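Local coordinates for carbon monoxide dehydrogenase (Thermococcus sp. AM4, PDB 6T7J), which catalyses the ferredoxin-dependent oxidation of carbon monoxide to carbon dioxide, and is modelled here as a nickel-free homodimer with iron-sulfur clusters, at the interface of chains A and B. Sequence-based numbering; all coordinates share one arbitrary frame. Chains: chain A/B, Carbon monoxide dehydrogenase.

Contact 1: the interface of chains A and B. Residues chain A 98-99, 101-102, 105, 194, 365; chain B 198-199, 202.
B:His202 meets A:Asp102 where helix 193-203 of chain B packs on helix 81-115 of chain A, across the two-fold interface of the homodimer. One ring nitrogen, ND1, donates to the carboxylate oxygen OD2 at 2.9 Å, from a little out of the ring plane and onto the anti lone pair. The planes of ring and carboxylate stand 80° apart, and the bond is somewhat bent. Over one face of the ring, at its CD2 rim, lies the backbone of A:Ala99, CA 3.5 Å from CD2 of B:His202. One turn earlier on the chain B helix, the thiol of B:Cys198 packs against the chain A helix, SG being 3.6 Å from CB of A:Ala98. SG also lies at the edge of the A:Arg105 guanidinium, in its plane, while the aliphatic chain of A:Lys365 crosses B:Glu199 at about a right angle, CD to CD 3.6 Å.

The second shell holds A:Asp102 in place. A:Arg105, its chain bent at chi3 (-39°), grips the other oxygen side-on, NE and NH1 both donating to OD1, which leaves OD2 turned to the partner histidine. In turn A:Asp194 fixes the guanidinium: NH2 donates to the carboxylate oxygen OD2 at 2.7 Å, nearly straight at 174°, in the guanidinium plane and onto the syn lone pair.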
ATOM      1  N   ALA A  98      -4.009   6.715  -0.903  1.00 43.28           N
ATOM      2  CA  ALA A  98      -4.468   5.903  -2.026  1.00 43.23           C
ATOM      3  C   ALA A  98      -5.961   6.078  -2.273  1.00 44.95           C
ATOM      4  O   ALA A  98      -6.398   6.154  -3.427  1.00 47.06           O
ATOM      5  CB  ALA A  98      -4.142   4.432  -1.770  1.00 39.99           C
ATOM      6  N   ALA A  99      -6.761   6.122  -1.207  1.00 42.02           N
ATOM      7  CA  ALA A  99      -8.192   6.353  -1.377  1.00 41.48           C
ATOM      8  C   ALA A  99      -8.448   7.693  -2.059  1.00 44.49           C
ATOM      9  O   ALA A  99      -9.194   7.775  -3.051  1.00 45.18           O
ATOM     10  CB  ALA A  99      -8.895   6.291  -0.022  1.00 45.25           C
ATOM     11  N   SER A 101      -6.419   9.370  -3.871  1.00 45.18           N
ATOM     12  CA  SER A 101      -5.841   9.369  -5.207  1.00 44.55           C
ATOM     13  C   SER A 101      -6.729   8.639  -6.205  1.00 48.35           C
ATOM     14  O   SER A 101      -6.856   9.072  -7.351  1.00 49.64           O
ATOM     15  CB  SER A 101      -4.457   8.735  -5.176  1.00 49.16           C
ATOM     16  OG  SER A 101      -4.108   8.287  -6.472  1.00 60.96           O
ATOM     17  N   ASP A 102      -7.340   7.525  -5.797  1.00 45.88           N
ATOM     18  CA  ASP A 102      -8.250   6.821  -6.698  1.00 45.14           C
ATOM     19  C   ASP A 102      -9.508   7.644  -6.955  1.00 47.51           C
ATOM     20  O   ASP A 102     -10.031   7.658  -8.080  1.00 47.91           O
ATOM     21  CB  ASP A 102      -8.602   5.451  -6.122  1.00 48.41           C
ATOM     22  CG  ASP A 102      -7.950   4.309  -6.889  1.00 50.85           C
ATOM     23  OD1 ASP A 102      -7.121   4.585  -7.782  1.00 49.34           O
ATOM     24  OD2 ASP A 102      -8.270   3.136  -6.601  1.00 49.64           O
ATOM     25  N   ARG A 105      -8.462  10.076  -9.417  1.00 43.32           N
ATOM     26  CA  ARG A 105      -8.216   9.425 -10.700  1.00 49.53           C
ATOM     27  C   ARG A 105      -9.512   9.205 -11.465  1.00 45.28           C
ATOM     28  O   ARG A 105      -9.559   9.399 -12.686  1.00 51.11           O
ATOM     29  CB  ARG A 105      -7.492   8.096 -10.482  1.00 47.88           C
ATOM     30  CG  ARG A 105      -6.771   7.562 -11.711  1.00 39.32           C
ATOM     31  CD  ARG A 105      -6.448   6.083 -11.560  1.00 43.26           C
ATOM     32  NE  ARG A 105      -6.027   5.744 -10.203  1.00 42.10           N
ATOM     33  CZ  ARG A 105      -4.761   5.701  -9.800  1.00 45.71           C
ATOM     34  NH1 ARG A 105      -4.471   5.383  -8.547  1.00 43.20           N
ATOM     35  NH2 ARG A 105      -3.780   5.978 -10.648  1.00 47.59           N
ATOM     36  N   ASP A 194       1.049   7.851  -6.951  1.00 45.94           N
ATOM     37  CA  ASP A 194       1.078   6.394  -6.877  1.00 44.92           C
ATOM     38  C   ASP A 194       2.464   5.887  -6.507  1.00 44.30           C
ATOM     39  O   ASP A 194       2.587   4.890  -5.785  1.00 45.43           O
ATOM     40  CB  ASP A 194       0.623   5.791  -8.206  1.00 44.26           C
ATOM     41  CG  ASP A 194      -0.828   6.110  -8.527  1.00 51.55           C
ATOM     42  OD1 ASP A 194      -1.528   6.662  -7.652  1.00 47.43           O
ATOM     43  OD2 ASP A 194      -1.270   5.806  -9.657  1.00 59.54           O
ATOM     44  N   LYS A 365     -14.757  -0.964  -7.751  1.00 47.33           N
ATOM     45  CA  LYS A 365     -13.894  -1.060  -6.583  1.00 48.03           C
ATOM     46  C   LYS A 365     -14.675  -1.126  -5.277  1.00 51.63           C
ATOM     47  O   LYS A 365     -14.065  -1.265  -4.212  1.00 50.71           O
ATOM     48  CB  LYS A 365     -12.917   0.121  -6.549  1.00 44.75           C
ATOM     49  CG  LYS A 365     -11.952   0.155  -7.724  1.00 38.88           C
ATOM     50  CD  LYS A 365     -10.946   1.280  -7.585  1.00 39.44           C
ATOM     51  CE  LYS A 365     -11.609   2.642  -7.722  1.00 53.29           C
ATOM     52  NZ  LYS A 365     -12.113   2.890  -9.105  1.00 49.85           N
TER
ATOM     53  N   CYS B 198      -1.589   0.982  -5.518  1.00 44.31           N
ATOM     54  CA  CYS B 198      -2.401   1.997  -4.861  1.00 39.23           C
ATOM     55  C   CYS B 198      -3.870   1.591  -4.818  1.00 48.05           C
ATOM     56  O   CYS B 198      -4.571   1.873  -3.839  1.00 41.68           O
ATOM     57  CB  CYS B 198      -2.213   3.338  -5.571  1.00 43.65           C
ATOM     58  SG  CYS B 198      -3.495   4.559  -5.277  1.00 51.14           S
ATOM     59  N   GLU B 199      -4.352   0.899  -5.858  1.00 48.46           N
ATOM     60  CA  GLU B 199      -5.735   0.440  -5.850  1.00 43.08           C
ATOM     61  C   GLU B 199      -5.949  -0.658  -4.821  1.00 46.02           C
ATOM     62  O   GLU B 199      -7.036  -0.748  -4.241  1.00 43.24           O
ATOM     63  CB  GLU B 199      -6.164  -0.053  -7.234  1.00 44.26           C
ATOM     64  CG  GLU B 199      -7.565  -0.678  -7.239  1.00 44.44           C
ATOM     65  CD  GLU B 199      -8.171  -0.797  -8.623  1.00 46.72           C
ATOM     66  OE1 GLU B 199      -9.189  -1.509  -8.762  1.00 45.27           O
ATOM     67  OE2 GLU B 199      -7.638  -0.178  -9.568  1.00 48.90           O
ATOM     68  N   HIS B 202      -6.358   1.130  -1.685  1.00 44.16           N
ATOM     69  CA  HIS B 202      -7.673   1.767  -1.627  1.00 43.02           C
ATOM     70  C   HIS B 202      -8.783   0.755  -1.352  1.00 40.37           C
ATOM     71  O   HIS B 202      -9.690   1.030  -0.558  1.00 42.03           O
ATOM     72  CB  HIS B 202      -7.948   2.522  -2.932  1.00 44.52           C
ATOM     73  CG  HIS B 202      -9.328   3.099  -3.024  1.00 45.00           C
ATOM     74  ND1 HIS B 202     -10.004   3.223  -4.218  1.00 43.66           N
ATOM     75  CD2 HIS B 202     -10.157   3.589  -2.071  1.00 46.28           C
ATOM     76  CE1 HIS B 202     -11.190   3.762  -3.998  1.00 47.17           C
ATOM     77  NE2 HIS B 202     -11.309   3.992  -2.702  1.00 47.75           N
TER

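Contact 2: the interface of chains A and B. Residues chain A 38, 346-347, 350; chain B 74, 77-78.
B:Lys74 lies across the subunit boundary and ends at the carboxylate of A:Asp350. CB packs 4.1 Å from CD of A:Arg38, the two side chains running at a slant to each other. Further along, bends at chi3 and chi4 bring CD and CE up to the carboxylate of A:Asp350. At the tip, the amine nitrogen NZ and the carboxylate point head-on at each other in a salt bridge, although NZ and OD2 are modelled too close together, and the detailed approach of CD, CE and NZ is doubtful.

A:Arg38, bent at chi3 (-64°), brings its guanidinium end to the backbone of the loop carrying B:Cys77, with NE 3.7 Å from N of B:Gly78. On the opposite face of that peptide, A:Pro346 sets CD 3.3 Å from O of B:Cys77. N of A:Ala347 comes to the same oxygen close to the peptide plane and gives it a weak hydrogen bond at 3.5 Å. An alanine in place of A:Arg38 would probably uncover the B:Gly78 peptide and leave CB of B:Lys74 without its neighbour. Because B:Cys77 belongs to the pocket of an iron-sulfur cluster, the patch probably helps steady that loop against the partner subunit.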
ATOM      1  N   ARG A  38     -21.435  -3.779  18.033  1.00 48.37           N
ATOM      2  CA  ARG A  38     -20.279  -4.579  17.646  1.00 46.64           C
ATOM      3  C   ARG A  38     -18.997  -4.055  18.282  1.00 51.07           C
ATOM      4  O   ARG A  38     -18.108  -4.847  18.623  1.00 47.52           O
ATOM      5  CB  ARG A  38     -20.171  -4.625  16.122  1.00 50.82           C
ATOM      6  CG  ARG A  38     -21.366  -5.315  15.465  1.00 48.96           C
ATOM      7  CD  ARG A  38     -21.169  -5.502  13.972  1.00 47.06           C
ATOM      8  NE  ARG A  38     -21.089  -4.223  13.275  1.00 53.45           N
ATOM      9  CZ  ARG A  38     -22.135  -3.584  12.761  1.00 49.53           C
ATOM     10  NH1 ARG A  38     -23.350  -4.106  12.862  1.00 48.28           N
ATOM     11  NH2 ARG A  38     -21.965  -2.420  12.149  1.00 46.88           N
ATOM     12  N   PRO A 346     -19.976  -2.421   5.427  1.00 50.80           N
ATOM     13  CA  PRO A 346     -20.609  -3.643   4.903  1.00 48.35           C
ATOM     14  C   PRO A 346     -21.872  -4.010   5.659  1.00 46.07           C
ATOM     15  O   PRO A 346     -22.818  -4.549   5.065  1.00 52.95           O
ATOM     16  CB  PRO A 346     -19.512  -4.705   5.071  1.00 51.84           C
ATOM     17  CG  PRO A 346     -18.228  -3.925   5.109  1.00 46.78           C
ATOM     18  CD  PRO A 346     -18.559  -2.624   5.776  1.00 44.92           C
ATOM     19  N   ALA A 347     -21.924  -3.684   6.953  1.00 45.96           N
ATOM     20  CA  ALA A 347     -23.081  -4.011   7.779  1.00 49.56           C
ATOM     21  C   ALA A 347     -24.373  -3.418   7.234  1.00 51.61           C
ATOM     22  O   ALA A 347     -25.455  -3.949   7.509  1.00 54.92           O
ATOM     23  CB  ALA A 347     -22.851  -3.530   9.211  1.00 51.33           C
ATOM     24  N   ASP A 350     -26.489  -6.097   5.842  1.00 56.54           N
ATOM     25  CA  ASP A 350     -27.177  -6.846   6.891  1.00 59.88           C
ATOM     26  C   ASP A 350     -28.424  -6.118   7.362  1.00 52.95           C
ATOM     27  O   ASP A 350     -29.538  -6.648   7.288  1.00 55.74           O
ATOM     28  CB  ASP A 350     -26.236  -7.082   8.064  1.00 56.25           C
ATOM     29  CG  ASP A 350     -25.294  -8.204   7.812  1.00 66.40           C
ATOM     30  OD1 ASP A 350     -25.706  -9.305   7.403  1.00 74.93           O
ATOM     31  OD2 ASP A 350     -24.108  -7.964   8.000  1.00 68.23           O
TER
ATOM     32  N   LYS B  74     -18.285 -10.427  13.600  1.00 49.90           N
ATOM     33  CA  LYS B  74     -18.146  -9.307  12.683  1.00 53.52           C
ATOM     34  C   LYS B  74     -17.430  -8.159  13.380  1.00 49.65           C
ATOM     35  O   LYS B  74     -17.595  -7.944  14.584  1.00 55.78           O
ATOM     36  CB  LYS B  74     -19.510  -8.843  12.159  1.00 52.99           C
ATOM     37  CG  LYS B  74     -20.099  -9.765  11.109  1.00 50.63           C
ATOM     38  CD  LYS B  74     -21.511  -9.377  10.759  1.00 55.58           C
ATOM     39  CE  LYS B  74     -21.731  -9.549   9.283  1.00 60.89           C
ATOM     40  NZ  LYS B  74     -22.642  -8.521   8.849  1.00 69.69           N
ATOM     41  N   CYS B  77     -17.092  -2.322  11.801  1.00 49.35           N
ATOM     42  CA  CYS B  77     -17.625  -1.904  10.510  1.00 46.30           C
ATOM     43  C   CYS B  77     -18.635  -2.888   9.936  1.00 50.73           C
ATOM     44  O   CYS B  77     -19.352  -2.533   8.993  1.00 47.87           O
ATOM     45  CB  CYS B  77     -16.479  -1.726   9.511  1.00 42.90           C
ATOM     46  SG  CYS B  77     -15.769  -3.280   8.946  1.00 51.17           S
ATOM     47  N   GLY B  78     -18.698  -4.105  10.464  1.00 47.92           N
ATOM     48  CA  GLY B  78     -19.511  -5.154   9.889  1.00 45.67           C
ATOM     49  C   GLY B  78     -18.765  -6.140   9.020  1.00 47.55           C
ATOM     50  O   GLY B  78     -19.405  -7.009   8.417  1.00 48.39           O
TER

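Contact 3: the interface of chains A and B. Residues chain A 198-199, 202-203, 208; chain B 99, 102, 341-342, 365.
A:His202 presents its edge to the ring of B:Tyr341 across the dimer boundary of this nickel-iron CO dehydrogenase, a member of the prismane/CO dehydrogenase family. The ring planes stand 81° apart and the centroids 4.9 Å, with CE1 of the imidazole above the centre of the phenol ring. The histidine CG is anti to the backbone N (chi1 174°), which carries the imidazole away from helix 193-203 and over to chain B. There ND1 faces B:Asp102, and NE2 lies 3.2 Å from the amide nitrogen NE2 of B:Gln342. That is a close polar contact, but the amide nitrogen stands well above the imidazole plane, poorly placed for a hydrogen bond. The amide plane is nearly perpendicular to the ring, while CG of B:Gln342 sits at the ring's edge, in its plane.

From within the same chain, CG1 of A:Val208 lies over one face of the imidazole, toward its rim, and also packs 3.5 Å from CB of B:Tyr341. B:Lys365 passes at about a right angle to both A:Glu199 and A:Arg203. Its CA lies over one face of the A:Arg203 guanidinium, toward the rim, 3.8 Å from CZ. The same guanidinium reaches back along its helix and grips the carboxylate of A:Glu199 side-on, NH1 and NE donating to OE1 at 2.9 and 3.0 Å.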
ATOM      1  N   CYS A 198       3.279   3.502  -3.305  1.00 44.31           N
ATOM      2  CA  CYS A 198       4.004   2.253  -3.504  1.00 39.23           C
ATOM      3  C   CYS A 198       5.316   2.243  -2.726  1.00 48.05           C
ATOM      4  O   CYS A 198       5.729   1.199  -2.208  1.00 41.68           O
ATOM      5  CB  CYS A 198       4.238   2.032  -4.998  1.00 43.65           C
ATOM      6  SG  CYS A 198       5.544   0.875  -5.417  1.00 51.14           S
ATOM      7  N   GLU A 199       5.974   3.402  -2.608  1.00 48.46           N
ATOM      8  CA  GLU A 199       7.207   3.464  -1.833  1.00 43.08           C
ATOM      9  C   GLU A 199       6.940   3.285  -0.348  1.00 46.02           C
ATOM     10  O   GLU A 199       7.779   2.721   0.360  1.00 43.24           O
ATOM     11  CB  GLU A 199       7.947   4.782  -2.073  1.00 44.26           C
ATOM     12  CG  GLU A 199       9.176   4.951  -1.172  1.00 44.44           C
ATOM     13  CD  GLU A 199      10.140   6.018  -1.652  1.00 46.72           C
ATOM     14  OE1 GLU A 199      11.034   6.402  -0.868  1.00 45.27           O
ATOM     15  OE2 GLU A 199      10.010   6.467  -2.810  1.00 48.90           O
ATOM     16  N   HIS A 202       6.666  -0.313   0.077  1.00 44.16           N
ATOM     17  CA  HIS A 202       7.985  -0.939  -0.003  1.00 43.02           C
ATOM     18  C   HIS A 202       8.799  -0.714   1.270  1.00 40.37           C
ATOM     19  O   HIS A 202       9.460  -1.638   1.755  1.00 42.03           O
ATOM     20  CB  HIS A 202       8.744  -0.410  -1.224  1.00 44.52           C
ATOM     21  CG  HIS A 202      10.160  -0.893  -1.318  1.00 45.00           C
ATOM     22  ND1 HIS A 202      11.170  -0.132  -1.866  1.00 43.66           N
ATOM     23  CD2 HIS A 202      10.733  -2.060  -0.939  1.00 46.28           C
ATOM     24  CE1 HIS A 202      12.305  -0.807  -1.818  1.00 47.17           C
ATOM     25  NE2 HIS A 202      12.068  -1.980  -1.258  1.00 47.75           N
ATOM     26  N   ARG A 203       8.761   0.501   1.826  1.00 40.23           N
ATOM     27  CA  ARG A 203       9.568   0.820   3.001  1.00 46.02           C
ATOM     28  C   ARG A 203       9.150  -0.012   4.207  1.00 42.67           C
ATOM     29  O   ARG A 203       9.999  -0.456   4.990  1.00 43.79           O
ATOM     30  CB  ARG A 203       9.456   2.309   3.327  1.00 43.36           C
ATOM     31  CG  ARG A 203      10.303   3.219   2.459  1.00 39.68           C
ATOM     32  CD  ARG A 203      10.165   4.672   2.896  1.00 39.35           C
ATOM     33  NE  ARG A 203      10.921   5.578   2.035  1.00 46.44           N
ATOM     34  CZ  ARG A 203      12.109   6.088   2.342  1.00 40.81           C
ATOM     35  NH1 ARG A 203      12.721   6.900   1.491  1.00 43.56           N
ATOM     36  NH2 ARG A 203      12.686   5.787   3.497  1.00 41.16           N
ATOM     37  N   VAL A 208      13.374  -3.433   5.094  1.00 42.17           N
ATOM     38  CA  VAL A 208      13.682  -2.299   4.229  1.00 45.17           C
ATOM     39  C   VAL A 208      14.010  -1.081   5.091  1.00 44.72           C
ATOM     40  O   VAL A 208      15.173  -0.875   5.455  1.00 47.99           O
ATOM     41  CB  VAL A 208      12.542  -2.030   3.231  1.00 44.31           C
ATOM     42  CG1 VAL A 208      13.038  -1.155   2.095  1.00 49.72           C
ATOM     43  CG2 VAL A 208      12.028  -3.344   2.668  1.00 45.46           C
TER
ATOM     44  N   ALA B  99       7.656  -3.750  -3.462  1.00 42.02           N
ATOM     45  CA  ALA B  99       9.090  -3.971  -3.312  1.00 41.48           C
ATOM     46  C   ALA B  99       9.735  -4.279  -4.659  1.00 44.49           C
ATOM     47  O   ALA B  99      10.745  -3.663  -5.042  1.00 45.18           O
ATOM     48  CB  ALA B  99       9.343  -5.103  -2.317  1.00 45.25           C
ATOM     49  N   ASP B 102       9.771  -1.079  -6.890  1.00 45.88           N
ATOM     50  CA  ASP B 102      10.790  -0.085  -6.559  1.00 45.14           C
ATOM     51  C   ASP B 102      12.177  -0.567  -6.972  1.00 47.51           C
ATOM     52  O   ASP B 102      13.005   0.229  -7.442  1.00 47.91           O
ATOM     53  CB  ASP B 102      10.746   0.234  -5.066  1.00 48.41           C
ATOM     54  CG  ASP B 102      10.186   1.620  -4.780  1.00 50.85           C
ATOM     55  OD1 ASP B 102       9.710   2.280  -5.729  1.00 49.34           O
ATOM     56  OD2 ASP B 102      10.226   2.051  -3.608  1.00 49.64           O
ATOM     57  N   TYR B 341      18.353  -2.721   0.392  1.00 50.12           N
ATOM     58  CA  TYR B 341      17.021  -2.854   0.968  1.00 51.29           C
ATOM     59  C   TYR B 341      16.513  -4.281   0.794  1.00 50.31           C
ATOM     60  O   TYR B 341      17.112  -5.098   0.090  1.00 47.43           O
ATOM     61  CB  TYR B 341      16.035  -1.843   0.363  1.00 51.36           C
ATOM     62  CG  TYR B 341      16.048  -1.704  -1.147  1.00 54.18           C
ATOM     63  CD1 TYR B 341      15.938  -2.812  -1.978  1.00 52.78           C
ATOM     64  CD2 TYR B 341      16.134  -0.449  -1.739  1.00 52.15           C
ATOM     65  CE1 TYR B 341      15.936  -2.675  -3.355  1.00 51.70           C
ATOM     66  CE2 TYR B 341      16.131  -0.303  -3.113  1.00 50.42           C
ATOM     67  CZ  TYR B 341      16.033  -1.418  -3.916  1.00 50.19           C
ATOM     68  OH  TYR B 341      16.031  -1.270  -5.283  1.00 53.10           O
ATOM     69  N   GLN B 342      15.391  -4.558   1.469  1.00 53.77           N
ATOM     70  CA  GLN B 342      14.631  -5.806   1.397  1.00 49.00           C
ATOM     71  C   GLN B 342      15.316  -6.956   2.130  1.00 47.60           C
ATOM     72  O   GLN B 342      16.433  -7.356   1.785  1.00 49.03           O
ATOM     73  CB  GLN B 342      14.347  -6.187  -0.059  1.00 48.49           C
ATOM     74  CG  GLN B 342      13.340  -5.271  -0.735  1.00 45.94           C
ATOM     75  CD  GLN B 342      13.204  -5.547  -2.215  1.00 51.26           C
ATOM     76  OE1 GLN B 342      13.370  -6.682  -2.662  1.00 51.24           O
ATOM     77  NE2 GLN B 342      12.904  -4.507  -2.987  1.00 49.48           N
ATOM     78  N   LYS B 365      16.069   4.443   0.903  1.00 47.33           N
ATOM     79  CA  LYS B 365      14.895   3.714   1.359  1.00 48.03           C
ATOM     80  C   LYS B 365      15.235   2.611   2.353  1.00 51.63           C
ATOM     81  O   LYS B 365      14.324   1.951   2.861  1.00 50.71           O
ATOM     82  CB  LYS B 365      14.141   3.125   0.161  1.00 44.75           C
ATOM     83  CG  LYS B 365      13.583   4.172  -0.790  1.00 38.88           C
ATOM     84  CD  LYS B 365      12.763   3.538  -1.896  1.00 39.44           C
ATOM     85  CE  LYS B 365      13.633   2.727  -2.843  1.00 53.29           C
ATOM     86  NZ  LYS B 365      14.555   3.587  -3.641  1.00 49.85           N
TER

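Contact 4: the interface of chains A and B. Residues chain A 341-343, 365-366; chain B 202, 207-209.
B:Gly207 turns its carbonyl O to 2.9 Å from N of A:Gln342, yet that N-H points elsewhere and no hydrogen bond forms; B:Gly207, A:Gln342 and A:Cys343 all have positive phi. Next along the loop, B:Val208 spreads its two methyls over chain A. CG1, anti to the backbone N (chi1 -163°), touches O of A:Lys365 at 3.4 Å, while CG2 lies 3.8 Å from CA of A:Gln342, the two side chains pointing the same way. O of B:Val208 is 3.4 Å from CA of A:Gly366, and CB of B:Asp209 is equally near O of A:Lys365.

CG1 of B:Val208 also lies against one face of the B:His202 imidazole, which is framed by A:Tyr341, turning its ring face to CE1, and by A:Gln342, whose CG lies 3.6 Å from NE2 in the ring plane. An alanine in place of B:His202 would probably open a gap against the A:Tyr341 face and set the A:Gln342 amide free to turn. A:Tyr341 and A:Gln342 follow strand 336-339 and lead into A:Cys343, in the broken Fe4S4 cluster pocket; A:Lys365 and A:Gly366 lie in the loop after strand 358-361; the chain B residues span the end of helix 193-203 and the loop before helix 212-242.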
ATOM      1  N   TYR A 341     -17.838   4.088  -3.082  1.00 50.12           N
ATOM      2  CA  TYR A 341     -16.771   3.516  -2.270  1.00 51.29           C
ATOM      3  C   TYR A 341     -16.455   4.434  -1.095  1.00 50.31           C
ATOM      4  O   TYR A 341     -16.935   5.568  -1.014  1.00 47.43           O
ATOM      5  CB  TYR A 341     -15.510   3.234  -3.101  1.00 51.36           C
ATOM      6  CG  TYR A 341     -15.054   4.338  -4.037  1.00 54.18           C
ATOM      7  CD1 TYR A 341     -14.872   5.640  -3.587  1.00 52.78           C
ATOM      8  CD2 TYR A 341     -14.772   4.061  -5.369  1.00 52.15           C
ATOM      9  CE1 TYR A 341     -14.442   6.638  -4.444  1.00 51.70           C
ATOM     10  CE2 TYR A 341     -14.341   5.051  -6.231  1.00 50.42           C
ATOM     11  CZ  TYR A 341     -14.178   6.336  -5.764  1.00 50.19           C
ATOM     12  OH  TYR A 341     -13.750   7.320  -6.624  1.00 53.10           O
ATOM     13  N   GLN A 342     -15.638   3.902  -0.177  1.00 53.77           N
ATOM     14  CA  GLN A 342     -15.088   4.595   0.988  1.00 49.00           C
ATOM     15  C   GLN A 342     -16.124   4.814   2.086  1.00 47.60           C
ATOM     16  O   GLN A 342     -17.136   5.493   1.882  1.00 49.03           O
ATOM     17  CB  GLN A 342     -14.446   5.923   0.578  1.00 48.49           C
ATOM     18  CG  GLN A 342     -13.159   5.751  -0.212  1.00 45.94           C
ATOM     19  CD  GLN A 342     -12.634   7.058  -0.760  1.00 51.26           C
ATOM     20  OE1 GLN A 342     -12.829   8.116  -0.162  1.00 51.24           O
ATOM     21  NE2 GLN A 342     -11.966   6.994  -1.908  1.00 49.48           N
ATOM     22  N   CYS A 343     -15.861   4.220   3.255  1.00 49.11           N
ATOM     23  CA  CYS A 343     -16.676   4.369   4.464  1.00 49.25           C
ATOM     24  C   CYS A 343     -18.102   3.858   4.272  1.00 49.34           C
ATOM     25  O   CYS A 343     -19.027   4.299   4.960  1.00 49.93           O
ATOM     26  CB  CYS A 343     -16.689   5.820   4.957  1.00 47.37           C
ATOM     27  SG  CYS A 343     -15.051   6.540   5.232  1.00 46.56           S
ATOM     28  N   LYS A 365     -14.757  -0.964  -7.751  1.00 47.33           N
ATOM     29  CA  LYS A 365     -13.894  -1.060  -6.583  1.00 48.03           C
ATOM     30  C   LYS A 365     -14.675  -1.126  -5.277  1.00 51.63           C
ATOM     31  O   LYS A 365     -14.065  -1.265  -4.212  1.00 50.71           O
ATOM     32  CB  LYS A 365     -12.917   0.121  -6.549  1.00 44.75           C
ATOM     33  CG  LYS A 365     -11.952   0.155  -7.724  1.00 38.88           C
ATOM     34  CD  LYS A 365     -10.946   1.280  -7.585  1.00 39.44           C
ATOM     35  CE  LYS A 365     -11.609   2.642  -7.722  1.00 53.29           C
ATOM     36  NZ  LYS A 365     -12.113   2.890  -9.105  1.00 49.85           N
ATOM     37  N   GLY A 366     -16.001  -1.037  -5.330  1.00 54.12           N
ATOM     38  CA  GLY A 366     -16.808  -1.085  -4.127  1.00 47.54           C
ATOM     39  C   GLY A 366     -17.864  -2.169  -4.155  1.00 51.94           C
ATOM     40  O   GLY A 366     -19.051  -1.888  -4.344  1.00 58.59           O
TER
ATOM     41  N   HIS B 202      -6.358   1.130  -1.685  1.00 44.16           N
ATOM     42  CA  HIS B 202      -7.673   1.767  -1.627  1.00 43.02           C
ATOM     43  C   HIS B 202      -8.783   0.755  -1.352  1.00 40.37           C
ATOM     44  O   HIS B 202      -9.690   1.030  -0.558  1.00 42.03           O
ATOM     45  CB  HIS B 202      -7.948   2.522  -2.932  1.00 44.52           C
ATOM     46  CG  HIS B 202      -9.328   3.099  -3.024  1.00 45.00           C
ATOM     47  ND1 HIS B 202     -10.004   3.223  -4.218  1.00 43.66           N
ATOM     48  CD2 HIS B 202     -10.157   3.589  -2.071  1.00 46.28           C
ATOM     49  CE1 HIS B 202     -11.190   3.762  -3.998  1.00 47.17           C
ATOM     50  NE2 HIS B 202     -11.309   3.992  -2.702  1.00 47.75           N
ATOM     51  N   GLY B 207     -14.576   0.292   4.350  1.00 43.18           N
ATOM     52  CA  GLY B 207     -15.761   0.664   3.603  1.00 44.65           C
ATOM     53  C   GLY B 207     -15.575   0.812   2.109  1.00 46.50           C
ATOM     54  O   GLY B 207     -16.292   1.599   1.484  1.00 44.92           O
ATOM     55  N   VAL B 208     -14.640   0.077   1.510  1.00 42.17           N
ATOM     56  CA  VAL B 208     -14.503   0.120   0.058  1.00 45.17           C
ATOM     57  C   VAL B 208     -14.885  -1.239  -0.525  1.00 44.72           C
ATOM     58  O   VAL B 208     -16.059  -1.473  -0.833  1.00 47.99           O
ATOM     59  CB  VAL B 208     -13.092   0.571  -0.359  1.00 44.31           C
ATOM     60  CG1 VAL B 208     -13.092   1.011  -1.811  1.00 49.72           C
ATOM     61  CG2 VAL B 208     -12.638   1.726   0.518  1.00 45.46           C
ATOM     62  N   ASP B 209     -13.925  -2.151  -0.677  1.00 47.43           N
ATOM     63  CA  ASP B 209     -14.198  -3.466  -1.261  1.00 42.78           C
ATOM     64  C   ASP B 209     -14.281  -4.508  -0.149  1.00 49.95           C
ATOM     65  O   ASP B 209     -13.275  -4.823   0.496  1.00 50.56           O
ATOM     66  CB  ASP B 209     -13.139  -3.851  -2.292  1.00 47.15           C
ATOM     67  CG  ASP B 209     -13.591  -4.995  -3.200  1.00 55.82           C
ATOM     68  OD1 ASP B 209     -14.609  -5.654  -2.883  1.00 49.64           O
ATOM     69  OD2 ASP B 209     -12.929  -5.235  -4.236  1.00 44.74           O
TER

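Contacts 1 and 4 adjoin, their C-alpha centres about 10 Å apart, and both use A:Lys365 and B:His202. Contact 2 continues the line, about 14 Å from contact 4 and 23 Å from contact 1. Contact 3 lies about 19 Å from contact 1 with the chains exchanged: it holds two-fold counterparts of pairs in contacts 1 and 4, so helix 193-203 of each subunit serves its neighbour alike. Contact 2 is about 34 Å from contact 3. Contacts 2 and 4 tie cluster-bearing segments of one subunit to the other, consistent with the homodimer typical of this family.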